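PDB 3IRV: cysteine hydrolase from Pseudomonas syringae pv. phaseolicola 1448A, which probably acts as a hydrolase and belongs to the isochorismatase-like family of cysteine hydrolases. Local coordinates for residues 169-174 / 205-210; 145-150 / 173-178; 20-25 / 138-143; 14-19 / 164-169. All coordinates share one frame; numbering follows the deposited sequence.

How the interactions relate
Three of the four contacts fasten neighbouring strands of one parallel sheet, and the fourth sets the N-terminal arm against it. Interaction 3 joins strands 23-28 and 141-147; it is buried but ends in an exposed salt-bridge network. Interaction 2 continues from strand 141-147 into helix 149-162; deeply buried, it relies on backbone and hydroxyl bonds. Interaction 1, partly buried, pairs strands 166-170 and 206-208 and adds a carboxylate bound at a helix start; it shares Ala173 and Asn174 with interaction 2. In interaction 4 buried Trp16 sits on strand 166-170 by CH-pi and apolar packing with one N-H bond. Interactions 1 and 4, and interaction 2 through Asn150, also touch the second subunit; the segments of interaction 3 do not.

Interaction 1 of 4, residues 169-174 / 205-210; sequences ALSDAN and GEVTTT
Asp172 OD1 takes two hydrogen bonds from Thr210, the first residue of helix 210-220. Thr210 N reaches the syn lone pair of Asp172 OD1 at 2.8 Å (N-H...O 165°), and Thr210 OG1 donates to that same OD1 at 2.8 Å from above the carboxylate plane. Asp172 CG occupies the crowded position between its backbone N and carbonyl carbon (chi1 64°), while Thr210 OG1 lies beside its own N, so threonine's two donors converge on one oxygen.

Behind this pair run parallel strands of the α/β sheet. Ala169 N bonds Glu206 O at 2.8 Å, Thr208 N returns to Ala169 O at 3.1 Å, and Ser171 N closes on Thr208 O at 2.9 Å. A type I turn from Leu170 to Ala173 then brings Asp172 to the helix; Leu170 O accepts both Ala173 N and, at 2.8 Å, Asn174 ND2. Leu170 CD1 packs beside Thr210 OG1. On the other side of the sheet Val207 CG1 meets Ser171 CB at 3.7 Å, next to Phe184 of the second subunit.

Thr209 OG1 caps Glu212 N, so the helix start is bound by two side chains; the backbone N-H groups of the first helical turn probably favour the ionised form of Asp172.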
loop_
_atom_site.group_PDB
_atom_site.type_symbol
_atom_site.label_atom_id
_atom_site.label_comp_id
_atom_site.label_asym_id
_atom_site.label_seq_id
_atom_site.Cartn_x
_atom_site.Cartn_y
_atom_site.Cartn_z
ATOM N N ALA A 169 2.250 7.288 11.917
ATOM C CA ALA A 169 2.341 5.863 12.274
ATOM C C ALA A 169 3.181 5.723 13.536
ATOM O O ALA A 169 4.258 6.326 13.657
ATOM C CB ALA A 169 2.990 5.042 11.137
ATOM N N LEU A 170 2.702 4.915 14.466
ATOM C CA LEU A 170 3.427 4.727 15.741
ATOM C C LEU A 170 4.393 3.533 15.624
ATOM O O LEU A 170 3.975 2.368 15.451
ATOM C CB LEU A 170 2.416 4.518 16.868
ATOM C CG LEU A 170 1.477 5.716 17.077
ATOM C CD1 LEU A 170 0.548 5.414 18.244
ATOM C CD2 LEU A 170 2.269 6.992 17.313
ATOM N N SER A 171 5.699 3.820 15.704
ATOM C CA SER A 171 6.722 2.792 15.570
ATOM C C SER A 171 6.621 1.650 16.579
ATOM O O SER A 171 6.937 0.499 16.240
ATOM C CB SER A 171 8.117 3.418 15.627
ATOM O OG SER A 171 8.280 4.072 16.858
ATOM N N ASP A 172 6.139 1.942 17.786
ATOM C CA ASP A 172 6.089 0.917 18.830
ATOM C C ASP A 172 4.662 0.391 19.069
ATOM O O ASP A 172 4.396 -0.304 20.069
ATOM C CB ASP A 172 6.719 1.457 20.122
ATOM C CG ASP A 172 5.955 2.634 20.713
ATOM O OD1 ASP A 172 5.269 3.387 19.975
ATOM O OD2 ASP A 172 6.037 2.822 21.948
ATOM N N ALA A 173 3.741 0.712 18.153
ATOM C CA ALA A 173 2.355 0.285 18.329
ATOM C C ALA A 173 1.733 -0.264 17.048
ATOM O O ALA A 173 0.510 -0.266 16.899
ATOM C CB ALA A 173 1.501 1.388 18.945
ATOM N N ASN A 174 2.573 -0.770 16.151
ATOM C CA ASN A 174 2.132 -1.494 14.958
ATOM C C ASN A 174 2.908 -2.792 14.947
ATOM O O ASN A 174 4.134 -2.777 15.071
ATOM C CB ASN A 174 2.428 -0.688 13.676
ATOM C CG ASN A 174 1.404 0.438 13.445
ATOM O OD1 ASN A 174 0.318 0.196 12.913
ATOM N ND2 ASN A 174 1.737 1.658 13.888
ATOM N N GLY A 205 4.190 9.701 5.479
ATOM C CA GLY A 205 3.808 10.602 6.581
ATOM C C GLY A 205 4.850 10.601 7.692
ATOM O O GLY A 205 6.050 10.529 7.409
ATOM N N GLU A 206 4.373 10.691 8.932
ATOM C CA GLU A 206 5.266 10.774 10.092
ATOM C C GLU A 206 5.376 9.405 10.759
ATOM O O GLU A 206 4.388 8.683 10.851
ATOM C CB GLU A 206 4.708 11.744 11.137
ATOM C CG GLU A 206 5.549 11.753 12.417
ATOM C CD GLU A 206 5.166 12.800 13.433
ATOM O OE1 GLU A 206 4.126 13.500 13.278
ATOM O OE2 GLU A 206 5.958 12.929 14.404
ATOM N N VAL A 207 6.564 9.065 11.251
ATOM C CA VAL A 207 6.693 7.958 12.192
ATOM C C VAL A 207 7.186 8.521 13.533
ATOM O O VAL A 207 8.163 9.298 13.559
ATOM C CB VAL A 207 7.674 6.866 11.667
ATOM C CG1 VAL A 207 7.825 5.734 12.711
ATOM C CG2 VAL A 207 7.148 6.283 10.354
ATOM N N THR A 208 6.492 8.182 14.626
ATOM C CA THR A 208 6.960 8.577 15.947
ATOM C C THR A 208 6.529 7.527 16.956
ATOM O O THR A 208 5.906 6.536 16.570
ATOM C CB THR A 208 6.454 9.995 16.350
ATOM O OG1 THR A 208 7.153 10.452 17.523
ATOM C CG2 THR A 208 4.960 9.997 16.622
ATOM N N THR A 209 6.896 7.719 18.226
ATOM C CA THR A 209 6.509 6.752 19.263
ATOM C C THR A 209 5.172 7.097 19.891
ATOM O O THR A 209 4.727 8.270 19.878
ATOM C CB THR A 209 7.543 6.672 20.406
ATOM O OG1 THR A 209 7.633 7.957 21.028
ATOM C CG2 THR A 209 8.903 6.265 19.850
ATOM N N THR A 210 4.548 6.078 20.481
ATOM C CA THR A 210 3.314 6.286 21.230
ATOM C C THR A 210 3.488 7.351 22.312
ATOM O O THR A 210 2.660 8.263 22.422
ATOM C CB THR A 210 2.838 4.977 21.882
ATOM O OG1 THR A 210 2.665 4.000 20.860
ATOM C CG2 THR A 210 1.507 5.167 22.589
#

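Interaction 2 of 4, residues 145-150 / 173-178; sequences CGTVTN and ANAAMD
Thr147 OG1 stands anti to its backbone N (chi1 -161°), whereas Thr149 OG1 is anti to its carbonyl carbon (chi1 -55°), and these torsions turn both hydroxyls to the chain 173-178. The setting is the strand-to-helix loop of an isochorismatase-like α/β fold, where strand 141-147 passes into helix 149-162. The peptide bond before Val148 is cis; a cis peptide ahead of this helix is a recurrent feature of relatives, in which the loop lies by the active site.

Ala175 O is the pivotal acceptor. Thr147 OG1 reaches it at 2.9 Å and Thr149 N at 3.0 Å, both from above its carbonyl plane. Thr149 OG1 nestles against the peptide of the other chain, 3.0 Å from Ala175 C, but its hydrogen bond goes to Gln193 of helix 189-204. Small alanines suit this tight approach.

Upstream the backbones pair in parallel: Gly146 N bonds Ala173 O at 2.9 Å, and Ala175 N bonds Gly146 O, also at 2.9 Å. Gly146 turns the corner with a phi of 122°, where a CB would collide with the preceding carbonyl oxygen. Val148 CG1 packs on Met177 CG at 4.1 Å. Beyond it one water bridges the ends, accepting from Met177 N at 2.8 Å and donating to Asn150 OD1 at 2.7 Å.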
loop_
_atom_site.group_PDB
_atom_site.type_symbol
_atom_site.label_atom_id
_atom_site.label_comp_id
_atom_site.label_asym_id
_atom_site.label_seq_id
_atom_site.Cartn_x
_atom_site.Cartn_y
_atom_site.Cartn_z
ATOM N N CYS A 145 -2.330 2.742 14.624
ATOM C CA CYS A 145 -1.721 1.649 15.374
ATOM C C CYS A 145 -2.491 0.364 15.104
ATOM O O CYS A 145 -3.576 0.414 14.497
ATOM C CB CYS A 145 -1.728 1.980 16.865
ATOM S SG CYS A 145 -3.429 2.164 17.570
ATOM N N GLY A 146 -1.938 -0.780 15.520
ATOM C CA GLY A 146 -2.621 -2.065 15.331
ATOM C C GLY A 146 -1.813 -3.068 14.540
ATOM O O GLY A 146 -0.610 -3.090 14.668
ATOM N N THR A 147 -2.482 -3.902 13.722
ATOM C CA THR A 147 -1.794 -4.988 13.010
ATOM C C THR A 147 -2.573 -5.243 11.685
ATOM O O THR A 147 -3.772 -4.963 11.645
ATOM C CB THR A 147 -1.732 -6.281 13.926
ATOM O OG1 THR A 147 -0.723 -7.196 13.465
ATOM C CG2 THR A 147 -3.092 -7.016 13.954
ATOM N N VAL A 148 -1.951 -5.739 10.595
ATOM C CA VAL A 148 -0.523 -6.035 10.462
ATOM C C VAL A 148 0.200 -4.832 9.841
ATOM O O VAL A 148 -0.300 -4.220 8.884
ATOM C CB VAL A 148 -0.319 -7.335 9.619
ATOM C CG1 VAL A 148 1.148 -7.694 9.477
ATOM C CG2 VAL A 148 -1.106 -8.503 10.242
ATOM N N THR A 149 1.377 -4.502 10.378
ATOM C CA THR A 149 2.075 -3.264 10.008
ATOM C C THR A 149 2.066 -2.983 8.524
ATOM O O THR A 149 1.668 -1.894 8.100
ATOM C CB THR A 149 3.533 -3.266 10.515
ATOM O OG1 THR A 149 3.522 -3.504 11.933
ATOM C CG2 THR A 149 4.213 -1.928 10.210
ATOM N N ASN A 150 2.512 -3.962 7.740
ATOM C CA ASN A 150 2.744 -3.728 6.305
ATOM C C ASN A 150 1.508 -4.018 5.459
ATOM O O ASN A 150 1.522 -3.793 4.235
ATOM C CB ASN A 150 3.893 -4.594 5.798
ATOM C CG ASN A 150 3.611 -6.066 5.958
ATOM O OD1 ASN A 150 3.209 -6.524 7.046
ATOM N ND2 ASN A 150 3.830 -6.826 4.896
ATOM N N ALA A 173 3.741 0.712 18.153
ATOM C CA ALA A 173 2.355 0.285 18.329
ATOM C C ALA A 173 1.733 -0.264 17.048
ATOM O O ALA A 173 0.510 -0.266 16.899
ATOM C CB ALA A 173 1.501 1.388 18.945
ATOM N N ASN A 174 2.573 -0.770 16.151
ATOM C CA ASN A 174 2.132 -1.494 14.958
ATOM C C ASN A 174 2.908 -2.792 14.947
ATOM O O ASN A 174 4.134 -2.777 15.071
ATOM C CB ASN A 174 2.428 -0.688 13.676
ATOM C CG ASN A 174 1.404 0.438 13.445
ATOM O OD1 ASN A 174 0.318 0.196 12.913
ATOM N ND2 ASN A 174 1.737 1.658 13.888
ATOM N N ALA A 175 2.194 -3.896 14.787
ATOM C CA ALA A 175 2.792 -5.241 14.892
ATOM C C ALA A 175 2.868 -5.944 13.543
ATOM O O ALA A 175 1.853 -6.061 12.865
ATOM C CB ALA A 175 1.949 -6.098 15.843
ATOM N N ALA A 176 4.062 -6.428 13.180
ATOM C CA ALA A 176 4.253 -7.145 11.927
ATOM C C ALA A 176 4.369 -8.657 12.155
ATOM O O ALA A 176 4.578 -9.117 13.287
ATOM C CB ALA A 176 5.499 -6.627 11.203
ATOM N N MET A 177 4.232 -9.412 11.070
ATOM C CA MET A 177 4.306 -10.861 11.169
ATOM C C MET A 177 5.414 -11.393 10.271
ATOM O O MET A 177 5.833 -10.738 9.316
ATOM C CB MET A 177 2.954 -11.504 10.828
ATOM C CG MET A 177 2.604 -11.525 9.342
ATOM S SD MET A 177 1.019 -12.331 9.010
ATOM C CE MET A 177 1.115 -13.825 10.016
ATOM N N ASP A 178 5.933 -12.565 10.634
ATOM C CA ASP A 178 6.936 -13.274 9.812
ATOM C C ASP A 178 6.227 -13.806 8.578
ATOM O O ASP A 178 5.047 -14.094 8.645
ATOM C CB ASP A 178 7.461 -14.503 10.570
ATOM C CG ASP A 178 8.141 -14.152 11.890
ATOM O OD1 ASP A 178 9.121 -13.388 11.894
ATOM O OD2 ASP A 178 7.700 -14.667 12.941
HETATM O O HOH W 1 3.977 -8.742 8.345
#

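Interaction 3 of 4, residues 20-25 / 138-143; sequences PLRTAV and DVDTII
Two N-H groups grip Arg22 O: Asp140 N at 3.0 Å, from above the carbonyl plane, and Thr141 N at 3.1 Å, nearly along the C=O axis. They open the parallel pairing of strands 23-28 and 141-147, which continues as Ala24 N to Thr141 O at 3.0 Å and Ile143 N to Ala24 O at 2.9 Å, in the central sheet of the α/β fold.

The Arg22 side chain, bent at chi3 (70°), folds back over the turn after helix 130-136. Arg22 NE donates to Asp138 O at 2.8 Å (N-H...O 163°), in the guanidinium plane and almost along the C=O axis, fixing its rotation. Arginine suits this place because carboxylates take its two flat faces as well: Asp140 stacks with OD2 over the centre of one, and Asp138 OD2 sits above the other, displaced toward its rim. Thr141 OG1 donates to Asp140 OD1, steadying that carboxylate. Asp138 OD1 is 3.2 Å from Arg22 NH2, well out of the guanidinium plane, a salt bridge of charge alone.

Thr23 and Thr141 lie side by side; one water donates to both OG1 atoms, and Thr23 OG1 also bonds Asn19 O. On their face Thr23 CG2 meets Ile143 CD1 at 3.8 Å; on the other face, Ala24 CB meets Val139 CG1 at 4.2 Å. The guanidinium between Asp138 and Asp140 probably offsets the repulsion of their carboxylates and favours the ionised forms.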
loop_
_atom_site.group_PDB
_atom_site.type_symbol
_atom_site.label_atom_id
_atom_site.label_comp_id
_atom_site.label_asym_id
_atom_site.label_seq_id
_atom_site.Cartn_x
_atom_site.Cartn_y
_atom_site.Cartn_z
ATOM N N PRO A 20 -6.136 18.513 18.586
ATOM C CA PRO A 20 -7.006 17.412 19.040
ATOM C C PRO A 20 -8.391 17.373 18.373
ATOM O O PRO A 20 -8.905 16.283 18.103
ATOM C CB PRO A 20 -7.133 17.664 20.546
ATOM C CG PRO A 20 -5.919 18.469 20.898
ATOM C CD PRO A 20 -5.663 19.342 19.711
ATOM N N LEU A 21 -8.964 18.553 18.082
ATOM C CA LEU A 21 -10.268 18.674 17.428
ATOM C C LEU A 21 -10.284 18.090 16.013
ATOM O O LEU A 21 -11.343 17.725 15.483
ATOM C CB LEU A 21 -10.696 20.149 17.337
ATOM C CG LEU A 21 -10.802 20.995 18.606
ATOM C CD1 LEU A 21 -11.087 22.459 18.233
ATOM C CD2 LEU A 21 -11.874 20.449 19.531
ATOM N N ARG A 22 -9.102 18.029 15.404
ATOM C CA ARG A 22 -9.010 17.594 14.022
ATOM C C ARG A 22 -8.159 16.327 13.872
ATOM O O ARG A 22 -7.631 16.059 12.788
ATOM C CB ARG A 22 -8.455 18.721 13.136
ATOM C CG ARG A 22 -9.338 19.981 13.100
ATOM C CD ARG A 22 -8.949 20.895 11.945
ATOM N NE ARG A 22 -9.316 20.295 10.667
ATOM C CZ ARG A 22 -9.052 20.822 9.472
ATOM N NH1 ARG A 22 -8.373 21.975 9.391
ATOM N NH2 ARG A 22 -9.454 20.199 8.370
ATOM N N THR A 23 -8.088 15.546 14.952
ATOM C CA THR A 23 -7.278 14.327 15.006
ATOM C C THR A 23 -8.134 13.124 15.404
ATOM O O THR A 23 -9.072 13.260 16.201
ATOM C CB THR A 23 -6.137 14.516 16.033
ATOM O OG1 THR A 23 -5.379 15.667 15.651
ATOM C CG2 THR A 23 -5.165 13.320 16.079
ATOM N N ALA A 24 -7.817 11.948 14.848
ATOM C CA ALA A 24 -8.419 10.719 15.333
ATOM C C ALA A 24 -7.352 9.647 15.471
ATOM O O ALA A 24 -6.381 9.638 14.725
ATOM C CB ALA A 24 -9.462 10.225 14.383
ATOM N N VAL A 25 -7.596 8.713 16.387
ATOM C CA VAL A 25 -6.755 7.513 16.513
ATOM C C VAL A 25 -7.466 6.377 15.823
ATOM O O VAL A 25 -8.663 6.179 16.032
ATOM C CB VAL A 25 -6.574 7.104 18.001
ATOM C CG1 VAL A 25 -5.893 5.720 18.143
ATOM C CG2 VAL A 25 -5.804 8.208 18.744
ATOM N N ASP A 138 -14.464 16.901 10.641
ATOM C CA ASP A 138 -13.424 17.780 10.102
ATOM C C ASP A 138 -12.022 17.313 10.518
ATOM O O ASP A 138 -11.116 18.143 10.732
ATOM C CB ASP A 138 -13.633 19.259 10.491
ATOM C CG ASP A 138 -12.953 20.234 9.519
ATOM O OD1 ASP A 138 -12.679 19.874 8.341
ATOM O OD2 ASP A 138 -12.684 21.372 9.958
ATOM N N VAL A 139 -11.851 15.998 10.672
ATOM C CA VAL A 139 -10.528 15.470 11.022
ATOM C C VAL A 139 -9.653 15.447 9.782
ATOM O O VAL A 139 -10.121 15.058 8.709
ATOM C CB VAL A 139 -10.652 14.040 11.579
ATOM C CG1 VAL A 139 -9.288 13.336 11.625
ATOM C CG2 VAL A 139 -11.325 14.081 12.955
ATOM N N ASP A 140 -8.399 15.881 9.928
ATOM C CA ASP A 140 -7.441 15.774 8.811
ATOM C C ASP A 140 -6.123 15.100 9.209
ATOM O O ASP A 140 -5.186 15.013 8.400
ATOM C CB ASP A 140 -7.183 17.143 8.157
ATOM C CG ASP A 140 -6.339 18.073 9.022
ATOM O OD1 ASP A 140 -6.081 17.776 10.205
ATOM O OD2 ASP A 140 -5.933 19.142 8.503
ATOM N N THR A 141 -6.064 14.639 10.456
ATOM C CA THR A 141 -4.859 14.019 10.976
ATOM C C THR A 141 -5.242 12.715 11.653
ATOM O O THR A 141 -6.160 12.687 12.493
ATOM C CB THR A 141 -4.156 14.956 11.971
ATOM O OG1 THR A 141 -3.906 16.214 11.325
ATOM C CG2 THR A 141 -2.837 14.324 12.464
ATOM N N ILE A 142 -4.573 11.629 11.266
ATOM C CA ILE A 142 -4.869 10.309 11.846
ATOM C C ILE A 142 -3.618 9.640 12.410
ATOM O O ILE A 142 -2.554 9.681 11.788
ATOM C CB ILE A 142 -5.595 9.364 10.841
ATOM C CG1 ILE A 142 -4.763 9.127 9.563
ATOM C CG2 ILE A 142 -6.998 9.909 10.470
ATOM C CD1 ILE A 142 -5.413 8.120 8.567
ATOM N N ILE A 143 -3.780 9.005 13.576
ATOM C CA ILE A 143 -2.685 8.291 14.245
ATOM C C ILE A 143 -3.008 6.808 14.101
ATOM O O ILE A 143 -4.076 6.382 14.562
ATOM C CB ILE A 143 -2.669 8.652 15.754
ATOM C CG1 ILE A 143 -2.351 10.150 15.907
ATOM C CG2 ILE A 143 -1.647 7.805 16.518
ATOM C CD1 ILE A 143 -2.652 10.700 17.311
HETATM O O HOH W 2 -11.104 17.617 7.254
HETATM O O HOH W 3 -3.956 17.654 13.957
#

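Interaction 4 of 4, residues 14-19 / 164-169; sequences VRWPIN and EYKVIA
Trp16, Ile168 and Lys166 bury the most surface where the irregular N-terminal arm passes across strand 166-170 of the parallel sheet in this isochorismatase-like α/β fold. The Trp16 indole carries the contact through both a face and an edge. Over the face comes Lys166 CB, 3.6 Å from the centroid of the five-membered ring and only 12° off its normal, a CH-pi contact. From there the lysine chain runs on extended, with Lys166 CD 3.9 Å from Trp16 CE3, so its methylenes follow the fused ring while the ammonium continues to Asp140, a long and weak ion pair. A long aliphatic stem with a polar end suits a partly exposed place beside an aromatic ring. The opposite face of the indole holds Val14 CG1 of the same arm.

At the edge Trp16 NE1 donates to Val167 O at 3.0 Å. That oxygen lies in the ring plane, but the bond is bent (N-H...O 133°), and NE1 stands well above the carbonyl plane. Even so it gives the buried indole N-H a partner. Ile168 CG1 comes to the same edge, 3.6 Å from Trp16 CD1, the two side chains running antiparallel past one another.

Around this, Glu206 OE1 bonds Trp16 N, and Asp86 of the second subunit packs on the indole. Farther along the arm Ile18, with chi2 at -97° and thus off a staggered torsion, sends its CD1 to 3.7 Å from Ile168 CD1.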
loop_
_atom_site.group_PDB
_atom_site.type_symbol
_atom_site.label_atom_id
_atom_site.label_comp_id
_atom_site.label_asym_id
_atom_site.label_seq_id
_atom_site.Cartn_x
_atom_site.Cartn_y
_atom_site.Cartn_z
ATOM N N VAL A 14 9.082 14.209 8.379
ATOM C CA VAL A 14 7.858 15.005 8.523
ATOM C C VAL A 14 7.303 14.872 9.936
ATOM O O VAL A 14 7.321 13.791 10.509
ATOM C CB VAL A 14 6.786 14.588 7.462
ATOM C CG1 VAL A 14 5.453 15.230 7.779
ATOM C CG2 VAL A 14 7.227 14.997 6.058
ATOM N N ARG A 15 6.845 15.980 10.513
ATOM C CA ARG A 15 6.173 15.955 11.808
ATOM C C ARG A 15 4.865 16.722 11.645
ATOM O O ARG A 15 4.861 17.840 11.118
ATOM C CB ARG A 15 7.025 16.661 12.877
ATOM C CG ARG A 15 8.449 16.132 13.072
ATOM C CD ARG A 15 8.464 14.918 13.981
ATOM N NE ARG A 15 9.696 14.156 13.848
ATOM C CZ ARG A 15 9.772 12.834 13.907
ATOM N NH1 ARG A 15 8.677 12.101 14.111
ATOM N NH2 ARG A 15 10.949 12.238 13.746
ATOM N N TRP A 16 3.768 16.150 12.121
ATOM C CA TRP A 16 2.491 16.841 12.012
ATOM C C TRP A 16 2.084 17.431 13.345
ATOM O O TRP A 16 1.993 16.702 14.337
ATOM C CB TRP A 16 1.388 15.894 11.550
ATOM C CG TRP A 16 1.633 15.157 10.266
ATOM C CD1 TRP A 16 1.694 13.820 10.108
ATOM C CD2 TRP A 16 1.820 15.729 8.962
ATOM N NE1 TRP A 16 1.884 13.493 8.793
ATOM C CE2 TRP A 16 1.974 14.650 8.062
ATOM C CE3 TRP A 16 1.867 17.046 8.470
ATOM C CZ2 TRP A 16 2.174 14.834 6.690
ATOM C CZ3 TRP A 16 2.060 17.236 7.104
ATOM C CH2 TRP A 16 2.200 16.136 6.228
ATOM N N PRO A 17 1.759 18.735 13.350
ATOM C CA PRO A 17 1.305 19.346 14.600
ATOM C C PRO A 17 -0.102 18.864 14.939
ATOM O O PRO A 17 -0.968 18.836 14.071
ATOM C CB PRO A 17 1.362 20.845 14.310
ATOM C CG PRO A 17 1.319 20.985 12.822
ATOM C CD PRO A 17 1.783 19.674 12.212
ATOM N N ILE A 18 -0.315 18.447 16.183
ATOM C CA ILE A 18 -1.578 17.855 16.600
ATOM C C ILE A 18 -2.584 18.906 17.096
ATOM O O ILE A 18 -2.336 19.629 18.067
ATOM C CB ILE A 18 -1.341 16.750 17.674
ATOM C CG1 ILE A 18 -0.579 15.557 17.069
ATOM C CG2 ILE A 18 -2.636 16.295 18.305
ATOM C CD1 ILE A 18 -1.455 14.417 16.623
ATOM N N ASN A 19 -3.704 19.004 16.388
ATOM C CA ASN A 19 -4.880 19.723 16.857
ATOM C C ASN A 19 -5.883 18.658 17.266
ATOM O O ASN A 19 -6.426 17.949 16.400
ATOM C CB ASN A 19 -5.445 20.573 15.719
ATOM C CG ASN A 19 -6.751 21.275 16.073
ATOM O OD1 ASN A 19 -7.381 21.039 17.120
ATOM N ND2 ASN A 19 -7.177 22.154 15.168
ATOM N N GLU A 164 -5.196 12.932 1.250
ATOM C CA GLU A 164 -4.600 14.166 1.783
ATOM C C GLU A 164 -4.600 14.228 3.333
ATOM O O GLU A 164 -4.365 15.285 3.923
ATOM C CB GLU A 164 -5.195 15.443 1.143
ATOM C CG GLU A 164 -4.859 15.596 -0.362
ATOM C CD GLU A 164 -3.350 15.639 -0.649
ATOM O OE1 GLU A 164 -2.622 16.346 0.071
ATOM O OE2 GLU A 164 -2.880 14.967 -1.597
ATOM N N TYR A 165 -4.853 13.082 3.984
ATOM C CA TYR A 165 -4.748 13.063 5.440
ATOM C C TYR A 165 -3.279 13.156 5.831
ATOM O O TYR A 165 -2.399 12.645 5.127
ATOM C CB TYR A 165 -5.343 11.778 6.025
ATOM C CG TYR A 165 -6.858 11.727 5.964
ATOM C CD1 TYR A 165 -7.631 12.367 6.937
ATOM C CD2 TYR A 165 -7.509 11.061 4.935
ATOM C CE1 TYR A 165 -9.036 12.352 6.895
ATOM C CE2 TYR A 165 -8.903 11.007 4.900
ATOM C CZ TYR A 165 -9.651 11.665 5.872
ATOM O OH TYR A 165 -11.026 11.616 5.835
ATOM N N LYS A 166 -3.052 13.835 6.959
ATOM C CA LYS A 166 -1.765 13.881 7.612
ATOM C C LYS A 166 -1.680 12.642 8.507
ATOM O O LYS A 166 -2.408 12.528 9.519
ATOM C CB LYS A 166 -1.671 15.188 8.412
ATOM C CG LYS A 166 -1.923 16.425 7.529
ATOM C CD LYS A 166 -2.005 17.729 8.329
ATOM C CE LYS A 166 -2.121 18.910 7.377
ATOM N NZ LYS A 166 -2.698 20.123 8.024
ATOM N N VAL A 167 -0.820 11.698 8.133
ATOM C CA VAL A 167 -0.807 10.393 8.810
ATOM C C VAL A 167 0.418 10.258 9.722
ATOM O O VAL A 167 1.544 10.562 9.310
ATOM C CB VAL A 167 -0.811 9.237 7.791
ATOM C CG1 VAL A 167 -0.920 7.874 8.519
ATOM C CG2 VAL A 167 -1.982 9.381 6.827
ATOM N N ILE A 168 0.178 9.798 10.948
ATOM C CA ILE A 168 1.240 9.499 11.917
ATOM C C ILE A 168 1.168 8.011 12.216
ATOM O O ILE A 168 0.120 7.523 12.672
ATOM C CB ILE A 168 1.027 10.230 13.243
ATOM C CG1 ILE A 168 0.985 11.743 13.015
ATOM C CG2 ILE A 168 2.150 9.855 14.203
ATOM C CD1 ILE A 168 0.582 12.532 14.252
ATOM N N ALA A 169 2.250 7.288 11.917
ATOM C CA ALA A 169 2.341 5.863 12.274
ATOM C C ALA A 169 3.181 5.723 13.536
ATOM O O ALA A 169 4.258 6.326 13.657
ATOM C CB ALA A 169 2.990 5.042 11.137
#